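Local coordinates for protein peptide ABC transporter permease (PDB 6EXS) that probably carries peptides across the cell membrane as a POT-family transporter and binds a thioalcohol-conjugated peptide, a malodour precursor from the human axilla, at residues Ser61-Val65 and Phe249-Ser253; Tyr66-Ile70 and Ser117-Ile122; Trp299-Gln304 and Gln445-Leu451; Ile70-Ser74 and Leu438-Ala442. Residues are numbered along the deposited sequence.

Contact 1: residues Ser61-Val65 and Phe249-Ser253. Unlike the reference sequence in segment 249-253: Asp250 (reference Asn). With OLC ((2R)-2,3-dihydroxypropyl (9Z)-octadec-9-enoate), chain N.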
# COMPACT_ATOMS: atom_id res chain seq x y z
N SER A 61 -10.60 -9.41 7.16
CA SER A 61 -9.30 -9.69 7.77
C SER A 61 -8.23 -10.02 6.70
O SER A 61 -7.15 -9.41 6.73
CB SER A 61 -9.41 -10.83 8.79
OG SER A 61 -8.14 -11.10 9.35
N ILE A 62 -8.56 -10.94 5.74
CA ILE A 62 -7.69 -11.35 4.62
C ILE A 62 -7.19 -10.12 3.81
O ILE A 62 -5.99 -10.01 3.57
CB ILE A 62 -8.37 -12.43 3.71
CG1 ILE A 62 -8.48 -13.78 4.47
CG2 ILE A 62 -7.62 -12.60 2.37
CD1 ILE A 62 -9.57 -14.77 3.98
N MET A 63 -8.10 -9.18 3.45
CA MET A 63 -7.79 -7.95 2.71
C MET A 63 -6.66 -7.12 3.37
O MET A 63 -5.71 -6.71 2.68
CB MET A 63 -9.05 -7.08 2.52
CG MET A 63 -10.04 -7.67 1.52
SD MET A 63 -9.44 -7.76 -0.19
CE MET A 63 -9.70 -6.08 -0.72
N SER A 64 -6.73 -6.94 4.71
CA SER A 64 -5.78 -6.18 5.51
C SER A 64 -4.45 -6.90 5.68
O SER A 64 -3.40 -6.29 5.50
CB SER A 64 -6.39 -5.82 6.85
OG SER A 64 -7.38 -4.83 6.67
N VAL A 65 -4.49 -8.20 6.03
CA VAL A 65 -3.31 -9.05 6.22
C VAL A 65 -2.53 -9.15 4.90
O VAL A 65 -1.30 -9.03 4.89
CB VAL A 65 -3.69 -10.42 6.86
CG1 VAL A 65 -2.52 -11.40 6.85
CG2 VAL A 65 -4.23 -10.24 8.27
N PHE A 249 -7.38 -18.83 9.48
CA PHE A 249 -6.76 -17.56 9.09
C PHE A 249 -6.18 -16.81 10.30
O PHE A 249 -5.25 -16.03 10.13
CB PHE A 249 -7.69 -16.67 8.24
CG PHE A 249 -6.90 -15.60 7.52
CD1 PHE A 249 -6.06 -15.93 6.46
CD2 PHE A 249 -6.92 -14.29 7.96
CE1 PHE A 249 -5.28 -14.96 5.84
CE2 PHE A 249 -6.14 -13.31 7.33
CZ PHE A 249 -5.33 -13.66 6.27
N ASP A 250 -6.69 -17.08 11.53
CA ASP A 250 -6.21 -16.51 12.79
C ASP A 250 -4.73 -16.80 12.99
O ASP A 250 -4.03 -15.96 13.56
CB ASP A 250 -7.02 -17.02 13.99
CG ASP A 250 -8.45 -16.53 14.08
OD1 ASP A 250 -8.79 -15.53 13.39
OD2 ASP A 250 -9.23 -17.12 14.86
N LEU A 251 -4.22 -17.97 12.49
CA LEU A 251 -2.80 -18.32 12.55
C LEU A 251 -2.00 -17.25 11.80
O LEU A 251 -0.99 -16.78 12.32
CB LEU A 251 -2.53 -19.72 11.95
CG LEU A 251 -1.07 -20.20 12.01
CD1 LEU A 251 -0.86 -21.18 13.15
CD2 LEU A 251 -0.63 -20.83 10.70
N ILE A 252 -2.49 -16.85 10.60
CA ILE A 252 -1.87 -15.84 9.75
C ILE A 252 -2.05 -14.45 10.36
O ILE A 252 -1.06 -13.76 10.58
CB ILE A 252 -2.36 -15.90 8.26
CG1 ILE A 252 -2.55 -17.36 7.74
CG2 ILE A 252 -1.47 -15.06 7.32
CD1 ILE A 252 -1.28 -18.28 7.64
N SER A 253 -3.31 -14.05 10.64
CA SER A 253 -3.65 -12.73 11.18
C SER A 253 -2.95 -12.40 12.51
O SER A 253 -2.55 -11.25 12.69
CB SER A 253 -5.17 -12.54 11.28
OG SER A 253 -5.72 -13.17 12.42
C24 OLC N . -10.50 -19.57 4.98
C5 OLC N . -1.82 -20.89 4.00
C4 OLC N . -2.93 -20.08 4.66
C3 OLC N . -4.17 -20.89 4.98
C2 OLC N . -5.28 -20.08 5.65
C21 OLC N . -8.83 -20.70 6.49
C1 OLC N . -6.51 -20.89 5.94
C22 OLC N . -9.80 -20.86 5.34
O19 OLC N . -6.53 -22.08 6.09
O25 OLC N . -11.54 -19.29 5.90
O23 OLC N . -9.15 -21.41 4.19
O20 OLC N . -7.61 -20.11 6.00
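This contact belongs to the seam between the amino-terminal bundle of the MFS fold and helix 249-273, probably the second of the two extra helices that bacterial POT transporters carry between their six-helix bundles. The two short segments run roughly the same way, at 33°, with their axes 10.6 Å apart, and the Phe249 ring fills the gap. Ile62 CG1 sits squarely over one face, 3.5 Å from the ring centroid and only 6° off the normal, a CH-pi contact. Val65 CG1 approaches Phe249 CZ at 3.7 Å, and Ser61 OG lies at the ring edge, 3.6 Å from Phe249 CE2. One turn on, Val65 CG1 meets Ile252 CG2 at 3.8 Å, while Val65 CG2 lies 3.9 Å from Ser253 CB. No hydrogen bond crosses the interface; the Ser61 hydroxyl is instead bonded to Gly449 O. A monoolein (OLC) chain passes Ile252, its C4 3.9 Å from Ile252 CD1. Around this pair, helix 110-137 adds Met118 against Ile62 and Phe115 against Phe249, and helix 217-243 brings Leu238 to Ile252.

Contact 2: residues Tyr66-Ile70 and Ser117-Ile122. With OLC ((2R)-2,3-dihydroxypropyl (9Z)-octadec-9-enoate), chain E.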
# COMPACT_ATOMS: atom_id res chain seq x y z
N TYR A 66 -3.26 -9.30 3.78
CA TYR A 66 -2.72 -9.35 2.43
C TYR A 66 -1.97 -8.03 2.12
O TYR A 66 -0.82 -8.09 1.68
CB TYR A 66 -3.89 -9.60 1.45
CG TYR A 66 -3.55 -9.88 0.00
CD1 TYR A 66 -2.24 -10.18 -0.39
CD2 TYR A 66 -4.54 -9.86 -0.97
CE1 TYR A 66 -1.93 -10.43 -1.73
CE2 TYR A 66 -4.24 -10.12 -2.31
CZ TYR A 66 -2.94 -10.41 -2.68
OH TYR A 66 -2.67 -10.70 -3.99
N GLY A 67 -2.61 -6.89 2.40
CA GLY A 67 -2.06 -5.55 2.21
C GLY A 67 -0.83 -5.32 3.07
O GLY A 67 0.17 -4.79 2.58
N ALA A 68 -0.87 -5.77 4.35
CA ALA A 68 0.25 -5.69 5.30
C ALA A 68 1.44 -6.51 4.81
O ALA A 68 2.58 -6.05 4.92
CB ALA A 68 -0.20 -6.19 6.67
N LEU A 69 1.18 -7.72 4.24
CA LEU A 69 2.24 -8.60 3.76
C LEU A 69 2.93 -8.08 2.52
O LEU A 69 4.14 -8.24 2.42
CB LEU A 69 1.78 -10.05 3.58
CG LEU A 69 1.59 -10.83 4.89
CD1 LEU A 69 0.74 -12.05 4.68
CD2 LEU A 69 2.92 -11.22 5.52
N ILE A 70 2.19 -7.42 1.61
CA ILE A 70 2.76 -6.81 0.41
C ILE A 70 3.83 -5.76 0.77
O ILE A 70 4.92 -5.79 0.20
CB ILE A 70 1.66 -6.27 -0.55
CG1 ILE A 70 1.05 -7.42 -1.36
CG2 ILE A 70 2.20 -5.15 -1.48
CD1 ILE A 70 -0.29 -7.21 -1.77
N SER A 117 -2.53 -17.47 -5.12
CA SER A 117 -2.49 -16.15 -5.77
C SER A 117 -1.85 -15.13 -4.81
O SER A 117 -0.96 -14.39 -5.21
CB SER A 117 -3.90 -15.70 -6.12
OG SER A 117 -3.96 -14.35 -6.55
N MET A 118 -2.32 -15.11 -3.54
CA MET A 118 -1.81 -14.22 -2.49
C MET A 118 -0.33 -14.43 -2.28
O MET A 118 0.41 -13.46 -2.28
CB MET A 118 -2.59 -14.43 -1.19
CG MET A 118 -3.87 -13.60 -1.13
SD MET A 118 -4.98 -14.01 0.24
CE MET A 118 -3.84 -13.83 1.71
N PHE A 119 0.12 -15.70 -2.22
CA PHE A 119 1.51 -16.12 -2.05
C PHE A 119 2.42 -15.54 -3.15
O PHE A 119 3.44 -14.93 -2.83
CB PHE A 119 1.59 -17.67 -1.99
CG PHE A 119 2.98 -18.27 -2.08
CD1 PHE A 119 3.81 -18.30 -0.96
CD2 PHE A 119 3.45 -18.80 -3.27
CE1 PHE A 119 5.09 -18.85 -1.04
CE2 PHE A 119 4.74 -19.35 -3.35
CZ PHE A 119 5.55 -19.37 -2.24
N PHE A 120 2.05 -15.73 -4.44
CA PHE A 120 2.83 -15.25 -5.59
C PHE A 120 2.83 -13.72 -5.70
O PHE A 120 3.86 -13.13 -6.03
CB PHE A 120 2.34 -15.91 -6.89
CG PHE A 120 2.77 -17.35 -7.08
CD1 PHE A 120 4.10 -17.68 -7.34
CD2 PHE A 120 1.84 -18.38 -7.04
CE1 PHE A 120 4.49 -19.01 -7.52
CE2 PHE A 120 2.23 -19.71 -7.21
CZ PHE A 120 3.55 -20.01 -7.45
N ILE A 121 1.68 -13.06 -5.38
CA ILE A 121 1.61 -11.60 -5.44
C ILE A 121 2.37 -10.99 -4.24
O ILE A 121 3.09 -10.01 -4.46
CB ILE A 121 0.18 -11.05 -5.65
CG1 ILE A 121 -0.32 -11.42 -7.09
CG2 ILE A 121 0.11 -9.51 -5.43
CD1 ILE A 121 -1.86 -11.44 -7.31
N ILE A 122 2.29 -11.58 -3.02
CA ILE A 122 3.06 -11.09 -1.86
C ILE A 122 4.57 -11.10 -2.18
O ILE A 122 5.23 -10.08 -2.02
CB ILE A 122 2.72 -11.81 -0.52
CG1 ILE A 122 1.34 -11.39 0.00
CG2 ILE A 122 3.81 -11.53 0.56
CD1 ILE A 122 0.66 -12.44 0.85
C10 OLC E . 2.28 -22.85 -4.66
C9 OLC E . 2.33 -22.32 -3.45
C11 OLC E . 1.10 -22.86 -5.60
C8 OLC E . 1.23 -21.60 -2.73
C24 OLC E . -8.28 -25.96 1.66
C12 OLC E . 1.38 -23.47 -6.97
C7 OLC E . 0.89 -22.19 -1.37
C13 OLC E . 0.24 -23.31 -7.96
C6 OLC E . -0.47 -21.77 -0.83
C5 OLC E . -1.65 -22.61 -1.33
C4 OLC E . -1.93 -23.86 -0.50
C3 OLC E . -2.86 -23.64 0.69
C2 OLC E . -4.33 -23.83 0.35
C21 OLC E . -7.63 -23.54 2.02
C1 OLC E . -5.28 -23.56 1.48
C22 OLC E . -8.22 -24.79 2.63
O19 OLC E . -4.98 -23.11 2.56
O25 OLC E . -9.29 -25.77 0.67
O23 OLC E . -7.49 -25.16 3.80
O20 OLC E . -6.54 -23.88 1.13
O HOH W 1 -4.77 -12.24 -4.93
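Within the amino-terminal bundle of the MFS fold, helices 56-72 and 110-137, probably the second and fourth transmembrane helices, meet around the Tyr66 ring, a knob in the hole formed by Ser117, Met118, Ile121 and Ile122. Met118 covers one face of that ring: Met118 CG stands 3.5 Å from the Tyr66 centroid in a CH-pi contact, and Met118 SD lies 4.5 Å from that centroid, a Met-aromatic contact. Among the other apolar contacts, Ile122 CG1 packs against the ring edge at 3.8 Å from Tyr66 CD1, and Ile122 CD1 touches Leu69 CB at 3.8 Å. The backbones draw closer toward Ile70 and Ile122, whose CA atoms are 4.9 Å apart against 7.0 Å for Tyr66 and Met118. Polar chemistry is confined to one water, 2.8 Å from Tyr66 OH and 2.8 Å from Ser117 OG, to which it donates; Ser117 OG is also bonded to Gly101 O. A largely apolar socket thus grips the Tyr66 ring, while its phenol oxygen bonds to water, with no direct hydrogen bond across this interface.

Contact 3: residues Trp299-Gln304 and Gln445-Leu451. With C3H (2-[[(2~{R})-2-azanyl-3-[(3~{S})-3-methyl-1-oxidanyl-hexan-3-yl]sulfanyl-propanoyl]amino]ethanoic acid), chain O.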
# COMPACT_ATOMS: atom_id res chain seq x y z
N TRP A 299 -3.29 5.58 8.10
CA TRP A 299 -3.43 4.42 7.22
C TRP A 299 -4.38 3.36 7.76
O TRP A 299 -4.94 2.63 6.96
CB TRP A 299 -2.08 3.80 6.84
CG TRP A 299 -1.20 4.73 6.07
CD1 TRP A 299 -0.01 5.26 6.48
CD2 TRP A 299 -1.48 5.31 4.79
NE1 TRP A 299 0.49 6.11 5.52
CE2 TRP A 299 -0.39 6.16 4.47
CE3 TRP A 299 -2.51 5.15 3.85
CZ2 TRP A 299 -0.33 6.88 3.27
CZ3 TRP A 299 -2.45 5.86 2.66
CH2 TRP A 299 -1.37 6.72 2.38
N SER A 300 -4.60 3.31 9.09
CA SER A 300 -5.55 2.34 9.67
C SER A 300 -6.96 2.64 9.13
O SER A 300 -7.59 1.76 8.55
CB SER A 300 -5.52 2.38 11.19
OG SER A 300 -6.55 1.59 11.76
N ILE A 301 -7.38 3.92 9.24
CA ILE A 301 -8.66 4.42 8.76
C ILE A 301 -8.69 4.43 7.23
O ILE A 301 -9.62 3.88 6.65
CB ILE A 301 -9.03 5.78 9.40
CG1 ILE A 301 -9.33 5.58 10.91
CG2 ILE A 301 -10.23 6.42 8.67
CD1 ILE A 301 -9.53 6.84 11.73
N GLN A 302 -7.64 4.98 6.58
CA GLN A 302 -7.55 5.01 5.11
C GLN A 302 -7.62 3.60 4.45
O GLN A 302 -8.41 3.42 3.53
CB GLN A 302 -6.30 5.77 4.65
CG GLN A 302 -6.35 6.25 3.20
CD GLN A 302 -6.03 5.17 2.19
OE1 GLN A 302 -5.30 4.22 2.44
NE2 GLN A 302 -6.55 5.31 1.00
N GLU A 303 -6.82 2.63 4.91
CA GLU A 303 -6.82 1.29 4.31
C GLU A 303 -8.10 0.49 4.60
O GLU A 303 -8.29 -0.59 4.02
CB GLU A 303 -5.57 0.50 4.70
CG GLU A 303 -4.27 1.04 4.11
CD GLU A 303 -4.00 0.72 2.66
OE1 GLU A 303 -4.89 0.17 1.97
OE2 GLU A 303 -2.87 1.02 2.20
N GLN A 304 -9.01 1.03 5.43
CA GLN A 304 -10.28 0.38 5.73
C GLN A 304 -11.35 0.71 4.70
O GLN A 304 -12.41 0.10 4.73
CB GLN A 304 -10.75 0.67 7.16
CG GLN A 304 -10.24 -0.32 8.18
CD GLN A 304 -10.57 0.13 9.58
OE1 GLN A 304 -11.72 0.46 9.90
NE2 GLN A 304 -9.57 0.17 10.45
N GLN A 445 -2.12 -1.85 8.51
CA GLN A 445 -2.82 -2.96 7.86
C GLN A 445 -2.76 -4.25 8.69
O GLN A 445 -3.73 -5.03 8.67
CB GLN A 445 -2.26 -3.19 6.44
CG GLN A 445 -2.83 -2.24 5.37
CD GLN A 445 -4.22 -2.64 4.91
OE1 GLN A 445 -5.19 -2.63 5.67
NE2 GLN A 445 -4.35 -2.95 3.63
N ALA A 446 -1.65 -4.44 9.46
CA ALA A 446 -1.44 -5.57 10.38
C ALA A 446 -2.40 -5.49 11.57
O ALA A 446 -2.93 -6.51 11.98
CB ALA A 446 -0.01 -5.60 10.87
N ILE A 447 -2.62 -4.27 12.12
CA ILE A 447 -3.57 -4.03 13.21
C ILE A 447 -5.01 -4.22 12.66
O ILE A 447 -5.84 -4.87 13.30
CB ILE A 447 -3.38 -2.62 13.88
CG1 ILE A 447 -1.91 -2.31 14.29
CG2 ILE A 447 -4.33 -2.41 15.05
CD1 ILE A 447 -1.13 -3.32 15.13
N ASN A 448 -5.27 -3.68 11.44
CA ASN A 448 -6.56 -3.78 10.74
C ASN A 448 -7.10 -5.22 10.61
O ASN A 448 -8.31 -5.41 10.76
CB ASN A 448 -6.50 -3.10 9.38
CG ASN A 448 -6.60 -1.61 9.44
OD1 ASN A 448 -6.93 -1.03 10.47
ND2 ASN A 448 -6.29 -0.94 8.32
N GLY A 449 -6.20 -6.19 10.38
CA GLY A 449 -6.50 -7.61 10.23
C GLY A 449 -7.17 -8.23 11.45
O GLY A 449 -7.91 -9.21 11.31
N THR A 450 -6.91 -7.67 12.64
CA THR A 450 -7.46 -8.11 13.93
C THR A 450 -8.57 -7.15 14.38
O THR A 450 -9.58 -7.60 14.93
CB THR A 450 -6.33 -8.26 14.95
OG1 THR A 450 -5.35 -9.14 14.40
CG2 THR A 450 -6.80 -8.81 16.30
N LEU A 451 -8.38 -5.84 14.12
CA LEU A 451 -9.29 -4.73 14.45
C LEU A 451 -10.69 -4.93 13.85
O LEU A 451 -11.68 -4.62 14.52
CB LEU A 451 -8.69 -3.41 13.93
CG LEU A 451 -9.03 -2.09 14.63
CD1 LEU A 451 -8.60 -2.11 16.11
CD2 LEU A 451 -8.34 -0.93 13.93
O2 C3H O . -2.10 3.50 -4.55
C11 C3H O . -2.64 4.55 -4.54
O3 C3H O . -2.05 5.65 -4.23
C10 C3H O . -4.10 4.76 -4.81
N1 C3H O . -4.92 3.63 -4.47
C9 C3H O . -5.38 3.45 -3.24
O1 C3H O . -4.68 3.52 -2.25
C8 C3H O . -6.84 3.17 -3.07
N C3H O . -7.41 2.78 -4.35
C7 C3H O . -7.06 2.03 -2.08
S C3H O . -7.57 2.47 -0.39
C3 C3H O . -9.29 3.21 -0.37
C4 C3H O . -10.23 2.11 -0.78
C5 C3H O . -9.27 4.44 -1.29
C6 C3H O . -10.60 5.09 -1.61
O C3H O . -10.89 5.06 -2.96
C2 C3H O . -9.66 3.70 1.03
C1 C3H O . -9.91 5.19 1.16
C C3H O . -10.27 5.57 2.57
O HOH W 2 -7.69 -3.75 3.26
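Asn448 is where the hydrogen bonding converges between helices 279-302 and 430-451, probably the seventh and eleventh transmembrane helices, both of the carboxy-terminal bundle. Asn448 OD1 accepts twice, from Ser300 OG at 2.9 Å and from Gln304 NE2 at 2.9 Å. Asn448 ND2 also serves two partners: it donates to the main-chain Ser300 O at 3.0 Å and, weakly, to Gln445 OE1 at 3.3 Å, one turn earlier on its own helix. Gln445 OE1 takes a second weak bond from the Ser64 hydroxyl. Gln304 is used at both ends, since OE1 receives the hydroxyls of Tyr379 and Tyr463. Glu303 turns its carboxylate elsewhere: OE2 is bonded to Asn441 ND2, and OE1 makes a long, weak ion pair with Arg36. A water links Glu303 O (3.3 Å) and Gln445 NE2 (3.5 Å), weakly in both cases. Gln302, within 299-304, belongs to the ligand pocket. Hydrogen bonds centred on the Asn448 side-chain amide therefore join the helices beside that pocket, with both its polar atoms satisfied.

Contact 4: residues Ile70-Ser74 and Leu438-Ala442. With OLC ((2R)-2,3-dihydroxypropyl (9Z)-octadec-9-enoate), chain C.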
# COMPACT_ATOMS: atom_id res chain seq x y z
N ILE A 70 2.19 -7.42 1.61
CA ILE A 70 2.76 -6.81 0.41
C ILE A 70 3.83 -5.76 0.77
O ILE A 70 4.92 -5.79 0.20
CB ILE A 70 1.66 -6.27 -0.55
CG1 ILE A 70 1.05 -7.42 -1.36
CG2 ILE A 70 2.20 -5.15 -1.48
CD1 ILE A 70 -0.29 -7.21 -1.77
N TYR A 71 3.52 -4.89 1.75
CA TYR A 71 4.39 -3.82 2.25
C TYR A 71 5.55 -4.36 3.10
O TYR A 71 6.65 -3.83 3.00
CB TYR A 71 3.57 -2.73 2.97
CG TYR A 71 2.75 -1.90 2.00
CD1 TYR A 71 1.53 -2.35 1.52
CD2 TYR A 71 3.23 -0.69 1.51
CE1 TYR A 71 0.80 -1.63 0.57
CE2 TYR A 71 2.51 0.05 0.57
CZ TYR A 71 1.29 -0.43 0.10
OH TYR A 71 0.56 0.28 -0.82
N MET A 72 5.30 -5.43 3.91
CA MET A 72 6.32 -6.09 4.76
C MET A 72 7.38 -6.81 3.92
O MET A 72 8.56 -6.77 4.27
CB MET A 72 5.68 -7.11 5.72
CG MET A 72 5.40 -6.57 7.10
SD MET A 72 4.30 -7.67 8.00
CE MET A 72 3.57 -6.53 9.12
N SER A 73 6.97 -7.47 2.83
CA SER A 73 7.88 -8.21 1.95
C SER A 73 8.82 -7.32 1.10
O SER A 73 9.76 -7.85 0.50
CB SER A 73 7.10 -9.18 1.07
OG SER A 73 6.29 -8.47 0.14
N SER A 74 8.60 -5.98 1.04
CA SER A 74 9.50 -5.07 0.31
C SER A 74 10.85 -4.98 1.02
O SER A 74 11.86 -4.70 0.38
CB SER A 74 8.89 -3.69 0.15
OG SER A 74 8.76 -3.07 1.42
N LEU A 438 7.33 3.16 5.37
CA LEU A 438 6.63 2.06 4.71
C LEU A 438 5.88 1.21 5.77
O LEU A 438 4.78 0.71 5.50
CB LEU A 438 7.65 1.21 3.94
CG LEU A 438 7.15 0.35 2.79
CD1 LEU A 438 6.42 1.18 1.72
CD2 LEU A 438 8.31 -0.30 2.13
N LEU A 439 6.48 1.09 6.98
CA LEU A 439 5.90 0.37 8.10
C LEU A 439 4.70 1.09 8.73
O LEU A 439 3.89 0.41 9.35
CB LEU A 439 6.96 0.02 9.16
CG LEU A 439 7.68 -1.32 8.93
CD1 LEU A 439 8.85 -1.47 9.86
CD2 LEU A 439 6.74 -2.51 9.08
N THR A 440 4.55 2.42 8.54
CA THR A 440 3.36 3.14 9.03
C THR A 440 2.13 2.52 8.35
O THR A 440 1.09 2.43 8.99
CB THR A 440 3.42 4.67 8.82
OG1 THR A 440 3.37 5.01 7.44
CG2 THR A 440 4.63 5.31 9.47
N ASN A 441 2.29 2.04 7.09
CA ASN A 441 1.23 1.38 6.32
C ASN A 441 1.16 -0.13 6.59
O ASN A 441 0.06 -0.64 6.84
CB ASN A 441 1.33 1.69 4.83
CG ASN A 441 0.07 1.31 4.08
OD1 ASN A 441 -0.12 0.15 3.67
ND2 ASN A 441 -0.84 2.25 3.93
N ALA A 442 2.31 -0.83 6.57
CA ALA A 442 2.41 -2.27 6.86
C ALA A 442 1.87 -2.61 8.27
O ALA A 442 1.12 -3.58 8.40
CB ALA A 442 3.85 -2.74 6.71
C10 OLC C . 10.21 -12.40 0.64
C9 OLC C . 9.45 -13.01 1.54
C11 OLC C . 9.83 -11.26 -0.28
C8 OLC C . 8.01 -12.73 1.88
C24 OLC C . 13.63 -8.62 9.61
C12 OLC C . 10.81 -11.07 -1.42
C7 OLC C . 7.74 -12.74 3.38
C6 OLC C . 6.74 -11.68 3.82
C5 OLC C . 6.71 -11.39 5.31
C4 OLC C . 7.98 -10.82 5.90
C3 OLC C . 7.75 -10.06 7.20
C2 OLC C . 8.99 -9.95 8.09
C21 OLC C . 12.58 -9.34 7.43
C1 OLC C . 10.17 -9.26 7.48
C22 OLC C . 13.20 -8.21 8.22
O19 OLC C . 10.12 -8.43 6.62
O25 OLC C . 14.36 -7.57 10.23
O23 OLC C . 14.34 -7.74 7.49
O20 OLC C . 11.32 -9.69 8.04
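Helices 56-72 and 430-451 belong to opposite halves of the MFS fold, probably its second and eleventh transmembrane helices, and here they meet across the interface between the two bundles. Leu438 comes first: its CD1 packs at the edge of the Tyr71 ring, 3.7 Å from Tyr71 CD2. Its other methyl is modelled too near Ser74 OG for that approach to carry weight. Leu439 stays just beyond contact distance and lies against Leu263 and Tyr267 of helix 249-273 and Phe292 of helix 279-302. Asn441 is the polar neighbour. Its OD1 lies over one face of the Tyr71 ring, 3.7 Å from Tyr71 CD1, while its amide nitrogen is bonded to the carboxylate of Glu303. Last is Ala442, where the backbones come nearest, 5.3 Å between its CA and that of Tyr71. A methyl is small enough for this approach, and Ala442 CB touches Tyr71 CB at 3.8 Å and Met72 CG at 4.2 Å. Met72 CE also comes within 3.9 Å of Ala442 O. The Tyr71 side chain touches Tyr33, a pocket residue, and lies about 6 Å from the bound peptide. With no hydrogen bond between the segments, the halves are joined here by van der Waals fit, a link consistent with bundles that must shift against each other in alternating access.

Overall arrangement
Contacts 1, 2 and 4 follow one another along helix 56-72 and its end, each facing a different partner helix, and contacts 2 and 4 share Ile70. Contact 1 touches contact 2 through Ile62 CG2 and Met118 SD, 3.7 Å apart, and contact 3 through a probable hydrogen bond, Ser61 OG to Gly449 O at 2.7 Å. Contacts 3 and 4 both use helix 430-451, and a probable hydrogen bond, Glu303 OE2 to Asn441 ND2 at 2.9 Å, connects them; another, Ser73 OG to Ile122 O at 2.9 Å, links contacts 4 and 2. Relative to the ligand, contact 3 supplies pocket residue Gln302, and the side chains of Tyr71 and Ile70 lie about 6 and 10 Å away.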